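Local coordinates for KLLA0B12012p (PDB 6Y3P), which probably binds ATP as an ATP-grasp domain of the tubulin-tyrosine ligase family, the C-terminal part of Pby1, a direct partner of the mRNA decapping enzyme Dcp2, at residues A[99-104]-A[297-302]; A[227-232]-A[306-311]. All blocks are in the same frame, centred on the assembly; numbering follows the deposited sequence.

Interaction 1 (A[99-104]-A[297-302]); sequences ESILNR and RTQIHE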
ATOM      1  N   GLU A  99     -11.984  17.584  -7.543  1.00 67.64           N
ATOM      2  CA  GLU A  99     -12.858  16.489  -8.001  1.00 66.85           C
ATOM      3  C   GLU A  99     -12.277  15.077  -7.812  1.00 66.31           C
ATOM      4  O   GLU A  99     -13.035  14.107  -7.903  1.00 65.32           O
ATOM      5  CB  GLU A  99     -13.348  16.689  -9.458  1.00 69.31           C
ATOM      6  CG  GLU A  99     -12.299  17.019 -10.510  1.00 83.03           C
ATOM      7  CD  GLU A  99     -12.890  17.564 -11.801  1.00115.94           C
ATOM      8  OE1 GLU A  99     -13.668  18.545 -11.739  1.00115.75           O
ATOM      9  OE2 GLU A  99     -12.575  17.011 -12.880  1.00116.04           O
ATOM     10  N   SER A 100     -10.967  14.978  -7.507  1.00 59.71           N
ATOM     11  CA  SER A 100     -10.214  13.745  -7.303  1.00 57.66           C
ATOM     12  C   SER A 100     -10.832  12.813  -6.247  1.00 60.40           C
ATOM     13  O   SER A 100     -11.307  13.277  -5.195  1.00 60.64           O
ATOM     14  CB  SER A 100      -8.756  14.070  -6.971  1.00 59.54           C
ATOM     15  OG  SER A 100      -7.907  12.939  -6.841  1.00 59.74           O
ATOM     16  N   ILE A 101     -10.826  11.490  -6.552  1.00 53.83           N
ATOM     17  CA  ILE A 101     -11.317  10.410  -5.667  1.00 51.51           C
ATOM     18  C   ILE A 101     -10.513  10.418  -4.355  1.00 54.84           C
ATOM     19  O   ILE A 101     -11.064  10.110  -3.302  1.00 54.91           O
ATOM     20  CB  ILE A 101     -11.299   9.016  -6.390  1.00 52.80           C
ATOM     21  CG1 ILE A 101     -12.054   7.940  -5.581  1.00 51.76           C
ATOM     22  CG2 ILE A 101      -9.871   8.567  -6.761  1.00 52.84           C
ATOM     23  CD1 ILE A 101     -12.460   6.733  -6.294  1.00 51.76           C
ATOM     24  N   LEU A 102      -9.243  10.867  -4.418  1.00 51.17           N
ATOM     25  CA  LEU A 102      -8.329  10.953  -3.274  1.00 51.59           C
ATOM     26  C   LEU A 102      -8.813  11.875  -2.129  1.00 56.65           C
ATOM     27  O   LEU A 102      -8.327  11.739  -1.009  1.00 55.54           O
ATOM     28  CB  LEU A 102      -6.910  11.339  -3.743  1.00 51.58           C
ATOM     29  CG  LEU A 102      -6.162  10.252  -4.556  1.00 54.55           C
ATOM     30  CD1 LEU A 102      -4.738  10.684  -4.854  1.00 54.48           C
ATOM     31  CD2 LEU A 102      -6.156   8.901  -3.828  1.00 54.29           C
ATOM     32  N   ASN A 103      -9.793  12.772  -2.409  1.00 54.30           N
ATOM     33  CA  ASN A 103     -10.443  13.645  -1.435  1.00 55.03           C
ATOM     34  C   ASN A 103     -11.363  12.829  -0.533  1.00 59.24           C
ATOM     35  O   ASN A 103     -11.755  13.320   0.522  1.00 58.91           O
ATOM     36  CB  ASN A 103     -11.313  14.681  -2.155  1.00 59.52           C
ATOM     37  CG  ASN A 103     -10.572  15.868  -2.683  1.00 71.69           C
ATOM     38  OD1 ASN A 103     -10.185  16.764  -1.929  1.00 64.26           O
ATOM     39  ND2 ASN A 103     -10.438  15.932  -4.004  1.00 60.98           N
ATOM     40  N   ARG A 104     -11.772  11.617  -0.993  1.00 56.29           N
ATOM     41  CA  ARG A 104     -12.651  10.692  -0.272  1.00 56.10           C
ATOM     42  C   ARG A 104     -11.974   9.373   0.084  1.00 59.04           C
ATOM     43  O   ARG A 104     -12.150   8.897   1.189  1.00 59.81           O
ATOM     44  CB  ARG A 104     -13.933  10.391  -1.086  1.00 57.85           C
ATOM     45  CG  ARG A 104     -15.227  10.852  -0.410  1.00 79.07           C
ATOM     46  CD  ARG A 104     -15.509  10.166   0.934  1.00100.02           C
ATOM     47  NE  ARG A 104     -16.846  10.475   1.456  1.00112.12           N
ATOM     48  CZ  ARG A 104     -17.308  10.059   2.633  1.00124.32           C
ATOM     49  NH1 ARG A 104     -16.542   9.328   3.436  1.00110.67           N
ATOM     50  NH2 ARG A 104     -18.537  10.377   3.019  1.00106.06           N
ATOM     51  N   ARG A 297     -13.500  -2.217  -7.458  1.00 42.52           N
ATOM     52  CA  ARG A 297     -12.377  -2.317  -8.389  1.00 43.15           C
ATOM     53  C   ARG A 297     -12.199  -0.972  -9.113  1.00 47.73           C
ATOM     54  O   ARG A 297     -11.088  -0.481  -9.218  1.00 48.42           O
ATOM     55  CB  ARG A 297     -12.632  -3.439  -9.400  1.00 43.12           C
ATOM     56  CG  ARG A 297     -11.750  -4.650  -9.200  1.00 52.35           C
ATOM     57  CD  ARG A 297     -12.303  -5.847  -9.937  1.00 62.33           C
ATOM     58  NE  ARG A 297     -12.474  -6.935  -8.983  1.00 76.05           N
ATOM     59  CZ  ARG A 297     -13.567  -7.679  -8.864  1.00 77.49           C
ATOM     60  NH1 ARG A 297     -14.602  -7.491  -9.679  1.00 51.31           N
ATOM     61  NH2 ARG A 297     -13.630  -8.628  -7.938  1.00 60.68           N
ATOM     62  N   THR A 298     -13.302  -0.378  -9.578  1.00 45.03           N
ATOM     63  CA  THR A 298     -13.327   0.921 -10.256  1.00 44.85           C
ATOM     64  C   THR A 298     -12.703   1.981  -9.348  1.00 47.06           C
ATOM     65  O   THR A 298     -11.730   2.604  -9.766  1.00 46.96           O
ATOM     66  CB  THR A 298     -14.741   1.182 -10.745  1.00 46.41           C
ATOM     67  OG1 THR A 298     -15.021   0.112 -11.653  1.00 46.37           O
ATOM     68  CG2 THR A 298     -14.896   2.543 -11.461  1.00 42.03           C
ATOM     69  N   GLN A 299     -13.173   2.093  -8.085  1.00 43.35           N
ATOM     70  CA  GLN A 299     -12.576   3.004  -7.076  1.00 43.33           C
ATOM     71  C   GLN A 299     -11.091   2.752  -6.875  1.00 46.16           C
ATOM     72  O   GLN A 299     -10.324   3.711  -6.785  1.00 47.79           O
ATOM     73  CB  GLN A 299     -13.242   2.854  -5.705  1.00 44.47           C
ATOM     74  CG  GLN A 299     -14.710   3.224  -5.649  1.00 46.31           C
ATOM     75  CD  GLN A 299     -15.262   2.874  -4.292  1.00 54.57           C
ATOM     76  OE1 GLN A 299     -14.941   3.524  -3.286  1.00 42.88           O
ATOM     77  NE2 GLN A 299     -16.089   1.820  -4.236  1.00 44.36           N
ATOM     78  N   ILE A 300     -10.672   1.473  -6.818  1.00 40.71           N
ATOM     79  CA  ILE A 300      -9.252   1.131  -6.616  1.00 39.25           C
ATOM     80  C   ILE A 300      -8.382   1.644  -7.790  1.00 42.85           C
ATOM     81  O   ILE A 300      -7.337   2.267  -7.568  1.00 40.94           O
ATOM     82  CB  ILE A 300      -9.058  -0.382  -6.295  1.00 40.82           C
ATOM     83  CG1 ILE A 300      -9.441  -0.639  -4.820  1.00 40.04           C
ATOM     84  CG2 ILE A 300      -7.603  -0.838  -6.577  1.00 42.17           C
ATOM     85  CD1 ILE A 300      -9.759  -2.102  -4.392  1.00 38.96           C
ATOM     86  N   HIS A 301      -8.825   1.403  -9.016  1.00 38.80           N
ATOM     87  CA  HIS A 301      -8.104   1.833 -10.216  1.00 39.13           C
ATOM     88  C   HIS A 301      -8.030   3.317 -10.279  1.00 45.92           C
ATOM     89  O   HIS A 301      -7.012   3.843 -10.674  1.00 49.14           O
ATOM     90  CB  HIS A 301      -8.830   1.346 -11.459  1.00 40.58           C
ATOM     91  CG  HIS A 301      -8.788  -0.125 -11.633  1.00 45.03           C
ATOM     92  ND1 HIS A 301      -9.202  -0.711 -12.797  1.00 48.48           N
ATOM     93  CD2 HIS A 301      -8.363  -1.084 -10.787  1.00 47.29           C
ATOM     94  CE1 HIS A 301      -9.007  -2.005 -12.633  1.00 48.13           C
ATOM     95  NE2 HIS A 301      -8.491  -2.267 -11.444  1.00 48.07           N
ATOM     96  N   GLU A 302      -9.101   4.005  -9.895  1.00 42.49           N
ATOM     97  CA  GLU A 302      -9.115   5.449  -9.885  1.00 42.26           C
ATOM     98  C   GLU A 302      -8.152   6.032  -8.862  1.00 44.46           C
ATOM     99  O   GLU A 302      -7.409   6.958  -9.188  1.00 44.10           O
ATOM    100  CB  GLU A 302     -10.550   5.957  -9.696  1.00 43.76           C
ATOM    101  CG  GLU A 302     -10.780   7.360 -10.218  1.00 57.34           C
ATOM    102  CD  GLU A 302     -10.220   7.718 -11.586  1.00 81.31           C
ATOM    103  OE1 GLU A 302     -10.182   6.850 -12.493  1.00 75.85           O
ATOM    104  OE2 GLU A 302      -9.841   8.898 -11.751  1.00 74.72           O
TER
HETATM  105  O   HOH W   1     -10.593  10.959  -9.566  1.00 45.72           O
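Ile101 meets the methylenes of Gln299 and Glu302, whose flat ends, a carboxamide and a carboxylate, lie beyond the aliphatic parts it touches. The amide is held from the turn between strands 326-335 and 341-347, NE2 donating to Tyr339 O and OE1 accepting from Val341 N. At the carboxylate, Glu302 OE2 lies 3.1 Å from a water that donates to it and in turn accepts from Ile101 N, a polar bridge running beside the apolar contact. Within the helix, Arg297 C sits over one face of the His301 ring, toward its rim.

Ile101 does the touching with two branches. Its CG1 stands anti to the backbone N (chi1 -169°) and the chain runs on extended, which carries CD1 to 3.7 Å from the backbone Gln299 O and 4.0 Å from Gln299 CB. The CG2 branch rests on the next turn of the helix, 3.8 Å from Glu302 CG. The Glu302 chain bends at chi2 (45°), and its CB is 4.0 Å from both Ile101 CG2 and Ile101 CD1; Ile101 therefore meets methylene and backbone atoms.

Within 99-104, a short 3-10 turn presents Ile101. Ser100 O receives both Asn103 N and Asn103 ND2 from the same face of its plane; Asn103 ND2 lies 3.0 Å from Ser100 O, with that oxygen close to the plane of the amide. Asn103 ND2 also donates to Asn97 O, tying the turn back to the start of the loop, just after helix 83-95.

This surface contact sets the loop between helix 83-95 and strand 109-113 against helix 290-313. Leu102 packs between the two helices, on Ile90 and Val94 of helix 83-95 and on Glu306 one turn further along helix 290-313, while Ile300 points away from the loop to Met235 of strand 228-239.

Interaction 2 (A[227-232]-A[306-311]); sequences LQVFVY and ELFKAA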
ATOM      1  N   LEU A 227       6.226   5.968 -17.589  1.00 50.82           N
ATOM      2  CA  LEU A 227       5.695   5.231 -16.453  1.00 48.84           C
ATOM      3  C   LEU A 227       4.414   4.569 -16.883  1.00 51.55           C
ATOM      4  O   LEU A 227       3.549   5.219 -17.474  1.00 51.81           O
ATOM      5  CB  LEU A 227       5.400   6.171 -15.259  1.00 48.33           C
ATOM      6  CG  LEU A 227       4.671   5.555 -14.028  1.00 51.26           C
ATOM      7  CD1 LEU A 227       5.644   4.795 -13.116  1.00 50.96           C
ATOM      8  CD2 LEU A 227       3.972   6.629 -13.225  1.00 51.51           C
ATOM      9  N   GLN A 228       4.262   3.294 -16.524  1.00 46.38           N
ATOM     10  CA  GLN A 228       3.028   2.548 -16.701  1.00 44.56           C
ATOM     11  C   GLN A 228       2.648   1.994 -15.358  1.00 50.60           C
ATOM     12  O   GLN A 228       3.513   1.513 -14.619  1.00 52.15           O
ATOM     13  CB  GLN A 228       3.193   1.428 -17.701  1.00 45.58           C
ATOM     14  CG  GLN A 228       3.024   1.895 -19.140  1.00 62.32           C
ATOM     15  CD  GLN A 228       3.400   0.782 -20.065  1.00 72.76           C
ATOM     16  OE1 GLN A 228       4.562   0.367 -20.111  1.00 68.05           O
ATOM     17  NE2 GLN A 228       2.410   0.203 -20.736  1.00 56.38           N
ATOM     18  N   VAL A 229       1.363   2.113 -15.007  1.00 47.54           N
ATOM     19  CA  VAL A 229       0.845   1.630 -13.729  1.00 45.53           C
ATOM     20  C   VAL A 229      -0.173   0.543 -14.000  1.00 47.37           C
ATOM     21  O   VAL A 229      -1.109   0.749 -14.768  1.00 46.95           O
ATOM     22  CB  VAL A 229       0.303   2.729 -12.786  1.00 48.12           C
ATOM     23  CG1 VAL A 229      -0.009   2.133 -11.408  1.00 46.92           C
ATOM     24  CG2 VAL A 229       1.281   3.902 -12.657  1.00 47.57           C
ATOM     25  N   PHE A 230       0.052  -0.632 -13.403  1.00 43.23           N
ATOM     26  CA  PHE A 230      -0.770  -1.799 -13.612  1.00 42.73           C
ATOM     27  C   PHE A 230      -1.327  -2.292 -12.304  1.00 48.41           C
ATOM     28  O   PHE A 230      -0.580  -2.553 -11.357  1.00 48.29           O
ATOM     29  CB  PHE A 230       0.047  -2.911 -14.267  1.00 44.67           C
ATOM     30  CG  PHE A 230       0.585  -2.582 -15.635  1.00 46.17           C
ATOM     31  CD1 PHE A 230      -0.180  -2.811 -16.772  1.00 49.05           C
ATOM     32  CD2 PHE A 230       1.864  -2.064 -15.790  1.00 47.80           C
ATOM     33  CE1 PHE A 230       0.321  -2.521 -18.035  1.00 49.85           C
ATOM     34  CE2 PHE A 230       2.366  -1.785 -17.054  1.00 51.43           C
ATOM     35  CZ  PHE A 230       1.588  -2.007 -18.168  1.00 49.39           C
ATOM     36  N   VAL A 231      -2.647  -2.399 -12.243  1.00 44.87           N
ATOM     37  CA  VAL A 231      -3.327  -2.925 -11.068  1.00 43.48           C
ATOM     38  C   VAL A 231      -3.698  -4.377 -11.370  1.00 47.19           C
ATOM     39  O   VAL A 231      -4.225  -4.689 -12.435  1.00 46.86           O
ATOM     40  CB  VAL A 231      -4.541  -2.055 -10.675  1.00 46.77           C
ATOM     41  CG1 VAL A 231      -5.380  -2.718  -9.594  1.00 46.16           C
ATOM     42  CG2 VAL A 231      -4.104  -0.661 -10.230  1.00 45.77           C
ATOM     43  N   TYR A 232      -3.357  -5.264 -10.449  1.00 44.60           N
ATOM     44  CA  TYR A 232      -3.681  -6.682 -10.508  1.00 43.61           C
ATOM     45  C   TYR A 232      -5.090  -6.863  -9.884  1.00 48.45           C
ATOM     46  O   TYR A 232      -5.283  -6.594  -8.692  1.00 46.87           O
ATOM     47  CB  TYR A 232      -2.607  -7.505  -9.767  1.00 42.32           C
ATOM     48  CG  TYR A 232      -2.786  -8.993  -9.941  1.00 41.51           C
ATOM     49  CD1 TYR A 232      -3.034  -9.547 -11.200  1.00 43.55           C
ATOM     50  CD2 TYR A 232      -2.694  -9.854  -8.858  1.00 41.50           C
ATOM     51  CE1 TYR A 232      -3.219 -10.920 -11.366  1.00 43.86           C
ATOM     52  CE2 TYR A 232      -2.866 -11.231  -9.013  1.00 43.06           C
ATOM     53  CZ  TYR A 232      -3.126 -11.757 -10.270  1.00 47.40           C
ATOM     54  OH  TYR A 232      -3.270 -13.109 -10.421  1.00 46.02           O
ATOM     55  N   GLU A 306      -4.707   8.264  -9.665  1.00 47.89           N
ATOM     56  CA  GLU A 306      -4.672   9.584  -9.035  1.00 47.15           C
ATOM     57  C   GLU A 306      -3.453   9.718  -8.146  1.00 50.12           C
ATOM     58  O   GLU A 306      -2.780  10.751  -8.197  1.00 52.05           O
ATOM     59  CB  GLU A 306      -5.963   9.812  -8.229  1.00 48.16           C
ATOM     60  CG  GLU A 306      -7.191  10.080  -9.080  1.00 57.04           C
ATOM     61  CD  GLU A 306      -7.054  11.320  -9.938  1.00 69.74           C
ATOM     62  OE1 GLU A 306      -6.946  12.419  -9.349  1.00 60.93           O
ATOM     63  OE2 GLU A 306      -6.937  11.185 -11.180  1.00 60.67           O
ATOM     64  N   LEU A 307      -3.122   8.660  -7.382  1.00 44.14           N
ATOM     65  CA  LEU A 307      -1.944   8.667  -6.507  1.00 42.91           C
ATOM     66  C   LEU A 307      -0.656   8.788  -7.283  1.00 48.74           C
ATOM     67  O   LEU A 307       0.216   9.568  -6.900  1.00 50.02           O
ATOM     68  CB  LEU A 307      -1.919   7.468  -5.539  1.00 41.52           C
ATOM     69  CG  LEU A 307      -0.762   7.418  -4.527  1.00 44.66           C
ATOM     70  CD1 LEU A 307      -0.635   8.748  -3.752  1.00 47.19           C
ATOM     71  CD2 LEU A 307      -0.953   6.314  -3.560  1.00 37.55           C
ATOM     72  N   PHE A 308      -0.527   8.047  -8.374  1.00 46.14           N
ATOM     73  CA  PHE A 308       0.675   8.148  -9.184  1.00 46.61           C
ATOM     74  C   PHE A 308       0.764   9.513  -9.891  1.00 51.28           C
ATOM     75  O   PHE A 308       1.861  10.058  -9.995  1.00 52.58           O
ATOM     76  CB  PHE A 308       0.826   6.938 -10.122  1.00 48.32           C
ATOM     77  CG  PHE A 308       1.453   5.803  -9.339  1.00 49.36           C
ATOM     78  CD1 PHE A 308       2.789   5.860  -8.944  1.00 51.35           C
ATOM     79  CD2 PHE A 308       0.683   4.730  -8.905  1.00 49.95           C
ATOM     80  CE1 PHE A 308       3.339   4.866  -8.141  1.00 51.69           C
ATOM     81  CE2 PHE A 308       1.237   3.732  -8.100  1.00 51.37           C
ATOM     82  CZ  PHE A 308       2.558   3.807  -7.721  1.00 49.64           C
ATOM     83  N   LYS A 309      -0.373  10.119 -10.255  1.00 48.14           N
ATOM     84  CA  LYS A 309      -0.366  11.468 -10.833  1.00 49.36           C
ATOM     85  C   LYS A 309       0.092  12.477  -9.752  1.00 56.88           C
ATOM     86  O   LYS A 309       0.937  13.340 -10.031  1.00 57.94           O
ATOM     87  CB  LYS A 309      -1.727  11.852 -11.402  1.00 49.99           C
ATOM     88  CG  LYS A 309      -2.077  11.060 -12.641  1.00 59.77           C
ATOM     89  CD  LYS A 309      -3.015  11.822 -13.566  1.00 65.92           C
ATOM     90  CE  LYS A 309      -4.430  11.327 -13.533  1.00 65.66           C
ATOM     91  NZ  LYS A 309      -5.147  11.710 -14.778  1.00 69.35           N
ATOM     92  N   ALA A 310      -0.395  12.295  -8.506  1.00 52.92           N
ATOM     93  CA  ALA A 310      -0.037  13.112  -7.339  1.00 52.68           C
ATOM     94  C   ALA A 310       1.454  13.044  -7.070  1.00 57.79           C
ATOM     95  O   ALA A 310       2.104  14.081  -7.050  1.00 58.19           O
ATOM     96  CB  ALA A 310      -0.804  12.642  -6.104  1.00 52.22           C
ATOM     97  N   ALA A 311       1.983  11.805  -6.915  1.00 54.04           N
ATOM     98  CA  ALA A 311       3.363  11.426  -6.605  1.00 53.11           C
ATOM     99  C   ALA A 311       4.401  11.982  -7.559  1.00 59.37           C
ATOM    100  O   ALA A 311       5.438  12.467  -7.124  1.00 58.85           O
ATOM    101  CB  ALA A 311       3.476   9.912  -6.549  1.00 52.51           C
TER
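Apolar contacts alone join Phe308 to Val229 and Leu227. Both methyls of Val229 lie on the same side of the phenyl ring: CG1, placed anti to the backbone N (chi1 -171°), approaches obliquely to within 3.7 Å of Phe308 CD2, and CG2 sits over Phe308 CG at 3.8 Å. Leu227 adds a looser touch near the root of the ring, its CD2 being 4.4 Å from Phe308 CB.

Phe308 also meets Phe319 edge-to-face; further apolar contacts are to Cys223 and Leu395 of the neighbouring strands. On the opposite face of the sheet Phe230 stacks with Phe391.

Backbone hydrogen bonds hold the strand in its sheet: Val229 pairs with Val394 and Leu395, Phe230 with Thr222 and Val231 with Val392, which sets the strand between strands 215-224 and 391-396.

The result is a helix lying on one face of an antiparallel sheet, with helix 357-375 covering Phe230 and Tyr232 on the other. This layering of helices on a central antiparallel sheet is consistent with the ATP-grasp fold of the tubulin-tyrosine ligase family.

How the interactions relate
Both interactions use helix 290-313, and their centres lie about 12 Å apart. Interaction 1 is a surface contact, where a loop lies on the helix and water and charge sit beside the methyl groups; interaction 2 is buried, entirely apolar, and joins the helix to the central sheet. The two also touch directly. Ser100 OG lies 2.7 Å from Glu306 OE1, a probable hydrogen bond by which the loop reaches the next turn of the helix, and Leu102 CD1 packs 3.6 Å from Leu307 N. On the sheet side, His301 CD2 lies 3.6 Å from Val231 CG1, so the helix stands between the loop and the strand.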